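Local coordinates for DUF416 domain-containing protein (Shewanella baltica, PDB 2Q9R) that is of unknown function but, as a DUF416 family member, forms an all-helical two-subunit assembly that binds benzoic acid in the crystal, at residues Phe23-Cys28 with Leu56-Leu61; Cys42-Pro47 with Asn80-Ala85; Thr127-Ile132 with Asp147-His152. All coordinates share one frame; numbering follows the deposited sequence.

Interaction 1 (Phe23-Cys28 with Leu56-Leu61); sequences FATALC and LLWQSL
T25 and L57 lie opposite each other, their CA atoms 6.7 Å apart, where helical segments 23-28 and 56-61 run nearly antiparallel (155°), their axes 10.2 Å apart at closest approach. T25 carries the contact, its two branches doing different work. The methyl stands anti to the backbone N (chi1, measured to OG1, is -57°), and CG2 sits over the centre of the six-membered ring of W58, 3.7 Å from its centroid, a CH-pi contact. That methyl also rests on L57 CB. The indole suits this place because its broad face takes the methyl while W58 CH2 lies 3.9 Å from A26 CA; a small alanine there lets the ring slide close to the backbone. L61 meets T25 tip to tip, L61 CD1 lying 3.7 Å from T25 OG1. The hydroxyl is buried but satisfied: it bonds Q21 O one turn earlier and accepts from a water 3.0 Å from OG1, which also donates to L57 O and so ties the helices together. W58 NE1 is bonded to Q29 OE1, and the ring has a cation-pi contact with R184. T25 and L57 also touch helix 92-111, so this is an antiparallel helix pair in the buried core of an all-helical fold.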
# COMPACT_ATOMS: atom_id res chain seq x y z
N PHE A 23 -17.90 -15.68 1.44
CA PHE A 23 -16.69 -15.04 1.98
C PHE A 23 -15.47 -15.29 1.08
O PHE A 23 -14.72 -14.36 0.70
CB PHE A 23 -16.45 -15.56 3.43
CG PHE A 23 -15.20 -14.99 4.10
CD1 PHE A 23 -13.97 -15.59 3.91
CD2 PHE A 23 -15.28 -13.85 4.92
CE1 PHE A 23 -12.83 -15.09 4.53
CE2 PHE A 23 -14.14 -13.32 5.51
CZ PHE A 23 -12.90 -13.92 5.30
N ALA A 24 -15.23 -16.57 0.78
CA ALA A 24 -14.08 -17.02 -0.02
C ALA A 24 -14.18 -16.57 -1.49
O ALA A 24 -13.18 -16.15 -2.10
CB ALA A 24 -13.95 -18.58 0.09
N THR A 25 -15.38 -16.60 -2.05
CA THR A 25 -15.58 -16.10 -3.41
C THR A 25 -15.21 -14.63 -3.51
O THR A 25 -14.48 -14.26 -4.42
CB THR A 25 -17.01 -16.32 -3.87
OG1 THR A 25 -17.26 -17.73 -3.76
CG2 THR A 25 -17.25 -15.88 -5.35
N ALA A 26 -15.71 -13.83 -2.57
CA ALA A 26 -15.40 -12.39 -2.51
C ALA A 26 -13.87 -12.14 -2.42
O ALA A 26 -13.31 -11.26 -3.10
CB ALA A 26 -16.15 -11.74 -1.32
N LEU A 27 -13.19 -12.86 -1.53
CA LEU A 27 -11.74 -12.79 -1.46
C LEU A 27 -11.05 -13.21 -2.77
O LEU A 27 -10.05 -12.64 -3.14
CB LEU A 27 -11.18 -13.62 -0.28
CG LEU A 27 -11.44 -13.09 1.13
CD1 LEU A 27 -10.62 -13.88 2.14
CD2 LEU A 27 -11.21 -11.52 1.27
N CYS A 28 -11.56 -14.19 -3.48
CA CYS A 28 -10.88 -14.64 -4.70
C CYS A 28 -11.05 -13.61 -5.78
O CYS A 28 -10.15 -13.41 -6.56
CB CYS A 28 -11.43 -15.96 -5.19
SG CYS A 28 -10.91 -17.37 -4.23
N LEU A 56 -18.82 -18.12 -12.67
CA LEU A 56 -19.48 -19.35 -12.28
C LEU A 56 -19.54 -19.50 -10.76
O LEU A 56 -20.55 -19.93 -10.23
CB LEU A 56 -18.79 -20.56 -12.96
CG LEU A 56 -18.95 -20.66 -14.50
CD1 LEU A 56 -18.04 -21.76 -15.10
CD2 LEU A 56 -20.38 -20.99 -14.89
N LEU A 57 -18.49 -19.10 -10.04
CA LEU A 57 -18.57 -19.12 -8.57
C LEU A 57 -19.63 -18.15 -8.05
O LEU A 57 -20.38 -18.47 -7.12
CB LEU A 57 -17.21 -18.82 -7.92
CG LEU A 57 -16.19 -19.95 -8.10
CD1 LEU A 57 -14.76 -19.44 -7.95
CD2 LEU A 57 -16.48 -21.14 -7.18
N TRP A 58 -19.69 -16.96 -8.64
CA TRP A 58 -20.74 -16.01 -8.23
C TRP A 58 -22.12 -16.60 -8.51
O TRP A 58 -23.00 -16.56 -7.65
CB TRP A 58 -20.58 -14.66 -8.90
CG TRP A 58 -19.45 -13.86 -8.32
CD1 TRP A 58 -18.30 -13.53 -8.95
CD2 TRP A 58 -19.36 -13.31 -7.00
NE1 TRP A 58 -17.49 -12.79 -8.11
CE2 TRP A 58 -18.13 -12.64 -6.91
CE3 TRP A 58 -20.20 -13.31 -5.90
CZ2 TRP A 58 -17.71 -12.01 -5.74
CZ3 TRP A 58 -19.80 -12.64 -4.75
CH2 TRP A 58 -18.59 -11.99 -4.69
N GLN A 59 -22.32 -17.12 -9.73
CA GLN A 59 -23.61 -17.70 -10.10
C GLN A 59 -23.99 -18.87 -9.21
O GLN A 59 -25.18 -19.10 -8.94
CB GLN A 59 -23.59 -18.15 -11.55
CG GLN A 59 -23.62 -17.02 -12.56
CD GLN A 59 -24.93 -16.31 -12.49
OE1 GLN A 59 -25.99 -16.95 -12.53
NE2 GLN A 59 -24.88 -14.97 -12.34
N SER A 60 -23.00 -19.64 -8.77
CA SER A 60 -23.28 -20.76 -7.85
C SER A 60 -23.94 -20.29 -6.58
O SER A 60 -24.73 -21.04 -5.96
CB SER A 60 -22.02 -21.51 -7.47
OG SER A 60 -21.39 -21.91 -8.67
N LEU A 61 -23.60 -19.07 -6.17
CA LEU A 61 -24.20 -18.50 -4.97
C LEU A 61 -25.61 -17.94 -5.21
O LEU A 61 -26.39 -17.90 -4.28
CB LEU A 61 -23.29 -17.43 -4.37
CG LEU A 61 -21.92 -17.94 -3.89
CD1 LEU A 61 -20.88 -16.79 -3.82
CD2 LEU A 61 -22.06 -18.64 -2.55
O HOH W 1 -19.09 -19.75 -4.94

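Interaction 2 (Cys42-Pro47 with Asn80-Ala85). With GOL (glycerol), chain J.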
# COMPACT_ATOMS: atom_id res chain seq x y z
N CYS A 42 4.32 -10.02 -17.77
CA CYS A 42 5.22 -11.13 -18.04
C CYS A 42 4.79 -11.98 -19.24
O CYS A 42 5.44 -12.95 -19.55
CB CYS A 42 5.37 -11.98 -16.79
SG CYS A 42 6.27 -11.11 -15.47
N GLU A 43 3.70 -11.58 -19.91
CA GLU A 43 3.21 -12.21 -21.15
C GLU A 43 2.98 -13.70 -20.91
O GLU A 43 3.55 -14.54 -21.59
CB GLU A 43 4.16 -11.95 -22.31
CG GLU A 43 4.44 -10.46 -22.50
CD GLU A 43 5.33 -10.15 -23.69
OE1 GLU A 43 6.58 -10.24 -23.56
OE2 GLU A 43 4.78 -9.78 -24.75
N PHE A 44 2.19 -13.99 -19.87
CA PHE A 44 1.86 -15.34 -19.48
C PHE A 44 0.36 -15.47 -19.21
O PHE A 44 -0.23 -14.64 -18.55
CB PHE A 44 2.62 -15.79 -18.22
CG PHE A 44 2.23 -17.19 -17.78
CD1 PHE A 44 2.89 -18.29 -18.30
CD2 PHE A 44 1.14 -17.39 -16.93
CE1 PHE A 44 2.48 -19.57 -17.95
CE2 PHE A 44 0.72 -18.67 -16.58
CZ PHE A 44 1.40 -19.75 -17.08
N GLY A 45 -0.23 -16.54 -19.74
CA GLY A 45 -1.53 -17.02 -19.28
C GLY A 45 -2.69 -16.24 -19.84
O GLY A 45 -2.52 -15.29 -20.61
N ASP A 46 -3.88 -16.63 -19.44
CA ASP A 46 -5.08 -16.01 -19.92
C ASP A 46 -6.04 -15.68 -18.76
O ASP A 46 -6.73 -16.57 -18.25
CB ASP A 46 -5.78 -16.97 -20.90
CG ASP A 46 -7.07 -16.40 -21.44
OD1 ASP A 46 -7.39 -15.21 -21.23
OD2 ASP A 46 -7.74 -17.15 -22.14
N PRO A 47 -6.09 -14.40 -18.35
CA PRO A 47 -6.95 -13.99 -17.22
C PRO A 47 -8.44 -14.32 -17.34
O PRO A 47 -9.11 -14.50 -16.32
CB PRO A 47 -6.72 -12.47 -17.15
CG PRO A 47 -5.34 -12.29 -17.70
CD PRO A 47 -5.30 -13.27 -18.86
N ASN A 80 -3.06 -22.57 -16.62
CA ASN A 80 -2.74 -21.15 -16.50
C ASN A 80 -2.07 -20.72 -15.19
O ASN A 80 -2.05 -19.52 -14.84
CB ASN A 80 -4.03 -20.35 -16.73
CG ASN A 80 -4.43 -20.33 -18.17
OD1 ASN A 80 -3.95 -19.50 -18.92
ND2 ASN A 80 -5.28 -21.27 -18.58
N THR A 81 -1.55 -21.68 -14.44
CA THR A 81 -0.89 -21.39 -13.19
C THR A 81 0.61 -21.35 -13.51
O THR A 81 1.17 -22.34 -13.99
CB THR A 81 -1.16 -22.45 -12.15
OG1 THR A 81 -2.58 -22.57 -11.95
CG2 THR A 81 -0.47 -22.05 -10.78
N PRO A 82 1.25 -20.20 -13.28
CA PRO A 82 2.67 -20.14 -13.62
C PRO A 82 3.61 -20.85 -12.60
O PRO A 82 3.24 -21.13 -11.43
CB PRO A 82 2.95 -18.63 -13.66
CG PRO A 82 2.02 -18.07 -12.63
CD PRO A 82 0.76 -18.93 -12.72
N GLU A 83 4.81 -21.14 -13.08
CA GLU A 83 5.88 -21.73 -12.30
C GLU A 83 6.84 -20.65 -11.92
O GLU A 83 7.39 -20.01 -12.80
CB GLU A 83 6.64 -22.76 -13.12
CG GLU A 83 5.89 -24.05 -13.38
CD GLU A 83 5.73 -24.92 -12.13
OE1 GLU A 83 6.37 -24.67 -11.08
OE2 GLU A 83 4.91 -25.86 -12.21
N PRO A 84 7.10 -20.48 -10.62
CA PRO A 84 8.04 -19.44 -10.21
C PRO A 84 9.45 -19.60 -10.77
O PRO A 84 10.12 -18.61 -11.00
CB PRO A 84 8.03 -19.50 -8.68
CG PRO A 84 7.22 -20.66 -8.29
CD PRO A 84 6.50 -21.19 -9.48
N ALA A 85 9.88 -20.84 -11.03
CA ALA A 85 11.16 -21.03 -11.70
C ALA A 85 11.26 -20.29 -13.04
O ALA A 85 12.37 -19.99 -13.52
CB ALA A 85 11.42 -22.50 -11.92
C1 GOL J . 0.32 -19.53 -22.15
O1 GOL J . 0.99 -18.37 -21.67
C2 GOL J . -0.10 -20.46 -21.00
O2 GOL J . 0.92 -21.41 -20.77
C3 GOL J . -1.42 -21.19 -21.33
O3 GOL J . -2.54 -20.32 -21.38
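The ring of F44 stands between P82 and a glycerol, probably from the crystallisation liquor, with its rim turned to the backbone of N80. P82 CB lies over one face, displaced toward the rim and 3.7 Å from F44 CE2, a CH-pi contact in which the rigid pyrrolidine offers its flank to the aromatic. Glycerol O1 lies over the opposite face. At the edge, near the ring plane, the N80 carbonyl oxygen comes within 3.4 Å of F44 CE2, where the slightly positive ring hydrogens suit it; this oxygen is also bonded by Y35 OH. F44 CG is anti to the backbone N (chi1 178°), which sets it on the side of the 80-85 loop.

N80 provides the polar half. Its amide is turned toward the other loop, where N80 OD1 accepts from D46 N at 2.9 Å in a clearly bent bond, the donor tilted 34° out of the carbonyl plane, and from glycerol O3 at 3.0 Å, while ND2 is held by R76 O. G45 N donates to glycerol O1 in a nearly straight bond (166°). Glycine fits at 45 because phi is positive and a CB would run into F44 CD2. D46, an N-cap residue, bonds A48 N through OD1, the short acidic side chain usual at a helix start. Replacing F44 by an alanine would probably leave P82 CB without its aromatic partner and open a gap beside the N80 carbonyl.

The contact thus joins the turn between helices 17-42 and 47-62 to the loop that runs from helix 70-79 to helix 92-111. F44 and P82 both rest on F38 of helix 17-42, and T81 and P82 touch V99 and V92 of helix 92-111.

Interaction 3 (Thr127-Ile132 with Asp147-His152). With BEZ (benzoic acid), chain E.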
# COMPACT_ATOMS: atom_id res chain seq x y z
N THR A 127 -0.48 -13.72 1.10
CA THR A 127 -0.03 -13.00 -0.07
C THR A 127 0.44 -11.62 0.33
O THR A 127 1.51 -11.13 -0.09
CB THR A 127 -1.15 -12.93 -1.17
OG1 THR A 127 -1.50 -14.26 -1.55
CG2 THR A 127 -0.66 -12.21 -2.39
N VAL A 128 -0.33 -10.99 1.19
CA VAL A 128 0.01 -9.63 1.68
C VAL A 128 1.28 -9.62 2.57
O VAL A 128 2.17 -8.78 2.40
CB VAL A 128 -1.15 -9.00 2.43
CG1 VAL A 128 -0.74 -7.56 2.89
CG2 VAL A 128 -2.36 -8.98 1.52
N ALA A 129 1.37 -10.56 3.51
CA ALA A 129 2.60 -10.64 4.32
C ALA A 129 3.83 -10.91 3.47
O ALA A 129 4.89 -10.37 3.75
CB ALA A 129 2.46 -11.70 5.38
N ASN A 130 3.71 -11.74 2.43
CA ASN A 130 4.86 -12.15 1.62
C ASN A 130 5.36 -10.98 0.80
O ASN A 130 6.57 -10.79 0.66
CB ASN A 130 4.52 -13.30 0.67
CG ASN A 130 4.35 -14.61 1.37
OD1 ASN A 130 4.83 -14.81 2.50
ND2 ASN A 130 3.65 -15.52 0.72
N TYR A 131 4.41 -10.18 0.32
CA TYR A 131 4.69 -8.94 -0.38
C TYR A 131 5.50 -7.99 0.49
O TYR A 131 6.54 -7.52 0.07
CB TYR A 131 3.39 -8.27 -0.84
CG TYR A 131 3.60 -6.98 -1.60
CD1 TYR A 131 4.02 -7.01 -2.91
CD2 TYR A 131 3.37 -5.74 -1.02
CE1 TYR A 131 4.23 -5.86 -3.61
CE2 TYR A 131 3.57 -4.56 -1.73
CZ TYR A 131 3.99 -4.64 -3.03
OH TYR A 131 4.21 -3.54 -3.80
N ILE A 132 5.02 -7.76 1.71
CA ILE A 132 5.70 -6.90 2.69
C ILE A 132 7.06 -7.47 3.05
O ILE A 132 8.06 -6.75 3.06
CB ILE A 132 4.88 -6.74 3.96
CG1 ILE A 132 3.60 -5.94 3.67
CG2 ILE A 132 5.74 -6.09 5.08
CD1 ILE A 132 2.55 -5.98 4.75
N ASP A 147 4.00 -7.56 14.38
CA ASP A 147 3.83 -6.11 14.56
C ASP A 147 4.43 -5.29 13.42
O ASP A 147 3.88 -4.28 12.98
CB ASP A 147 4.49 -5.63 15.84
CG ASP A 147 3.89 -6.19 17.09
OD1 ASP A 147 2.75 -6.69 17.09
OD2 ASP A 147 4.60 -6.09 18.12
N PHE A 148 5.61 -5.72 12.98
CA PHE A 148 6.27 -5.06 11.86
C PHE A 148 5.44 -5.15 10.59
O PHE A 148 5.24 -4.16 9.88
CB PHE A 148 7.64 -5.68 11.61
CG PHE A 148 8.33 -5.16 10.41
CD1 PHE A 148 9.03 -3.97 10.47
CD2 PHE A 148 8.28 -5.85 9.21
CE1 PHE A 148 9.67 -3.48 9.34
CE2 PHE A 148 8.94 -5.38 8.10
CZ PHE A 148 9.62 -4.19 8.14
N VAL A 149 4.91 -6.33 10.31
CA VAL A 149 4.04 -6.49 9.14
C VAL A 149 2.79 -5.59 9.26
O VAL A 149 2.41 -4.90 8.29
CB VAL A 149 3.68 -7.98 8.92
CG1 VAL A 149 2.72 -8.14 7.75
CG2 VAL A 149 4.97 -8.82 8.67
N PHE A 150 2.18 -5.54 10.43
CA PHE A 150 0.96 -4.74 10.58
C PHE A 150 1.20 -3.24 10.61
O PHE A 150 0.23 -2.47 10.58
CB PHE A 150 0.11 -5.18 11.79
CG PHE A 150 -0.76 -6.37 11.49
CD1 PHE A 150 -0.22 -7.66 11.51
CD2 PHE A 150 -2.10 -6.21 11.13
CE1 PHE A 150 -0.99 -8.77 11.21
CE2 PHE A 150 -2.88 -7.34 10.82
CZ PHE A 150 -2.31 -8.63 10.86
N ALA A 151 2.46 -2.80 10.66
CA ALA A 151 2.76 -1.37 10.57
C ALA A 151 2.60 -0.90 9.13
O ALA A 151 2.78 0.28 8.85
CB ALA A 151 4.17 -1.12 11.01
N HIS A 152 2.32 -1.83 8.21
CA HIS A 152 2.18 -1.49 6.80
C HIS A 152 0.70 -1.39 6.46
O HIS A 152 -0.03 -2.30 6.72
CB HIS A 152 2.81 -2.57 5.95
CG HIS A 152 4.30 -2.63 6.04
ND1 HIS A 152 4.95 -3.05 7.18
CD2 HIS A 152 5.27 -2.35 5.14
CE1 HIS A 152 6.26 -2.97 6.99
NE2 HIS A 152 6.48 -2.55 5.76
C BEZ E . 9.95 -1.85 5.21
O1 BEZ E . 8.78 -2.03 4.73
O2 BEZ E . 10.87 -2.72 5.11
C1 BEZ E . 10.25 -0.58 5.93
C2 BEZ E . 11.07 -0.59 7.08
C3 BEZ E . 11.32 0.61 7.73
C4 BEZ E . 10.79 1.80 7.24
C5 BEZ E . 9.98 1.80 6.10
C6 BEZ E . 9.71 0.60 5.42
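I132 meets both V149 and H152, and it has the most surface buried here. Its two branches go to different partners. I132 CG2, anti to the backbone N, stands over the centre of the H152 imidazole, 3.6 Å from the ring centroid and only 5° off its normal, a CH-pi contact. I132 CD1 extends further, to H152 CB at 3.6 Å and to V149 CG1 at 3.7 Å. The beta-branched shape suits this place: one methyl covers the ring while the longer arm packs against V149 and the H152 CB. V149, whose CG1 is also anti to the backbone N, uses that same methyl against A129, where a small side chain lets the helices 120-136 and 142-150 come close.

H152 is gripped through both nitrogens. H152 ND1 donates to F148 O at 2.9 Å, the oxygen lying in the ring plane, with a weak second bond to V149 O. H152 NE2 donates to benzoic acid O1 at 2.6 Å, nearly straight at 174°. With its rotation fixed by these bonds and one face covered by I132, the imidazole has CE1 above the F148 ring, near the rim; F148 in turn presents its edge to benzoic acid O2. The ligand is hydrogen-bonded to S136 OG as well.

F148 packs on L37 and H152 on I197 of the second subunit, while Y131 packs on H152 of that subunit and lines a benzoic acid pocket. Benzoic acid thus binds beside the subunit junction, held by a histidine at the N-cap of helix 153-170, its ring oriented by the F148 carbonyl and covered by I132; whether it reflects a natural ligand is not known.

How the interactions relate
Interactions 1 and 2 alternate along the chain: interaction 1 pairs helices 17-42 and 47-62 in the buried interior, and interaction 2 engages the loop that connects them, at the surface. Their centres are 22 Å apart. Interaction 3 follows later in sequence, across the chain's centre from interaction 1, with centres 26 Å apart and nearest atoms about 9 Å apart. Interactions 2 and 3 are 24 Å apart between centres. None touches another. One benzoic acid is hydrogen-bonded by H152 of interaction 3; interaction 2 stands further off, the P82 side chain about 10 Å from a bound benzoic acid, yet it packs on F38, a residue of the ligand pocket.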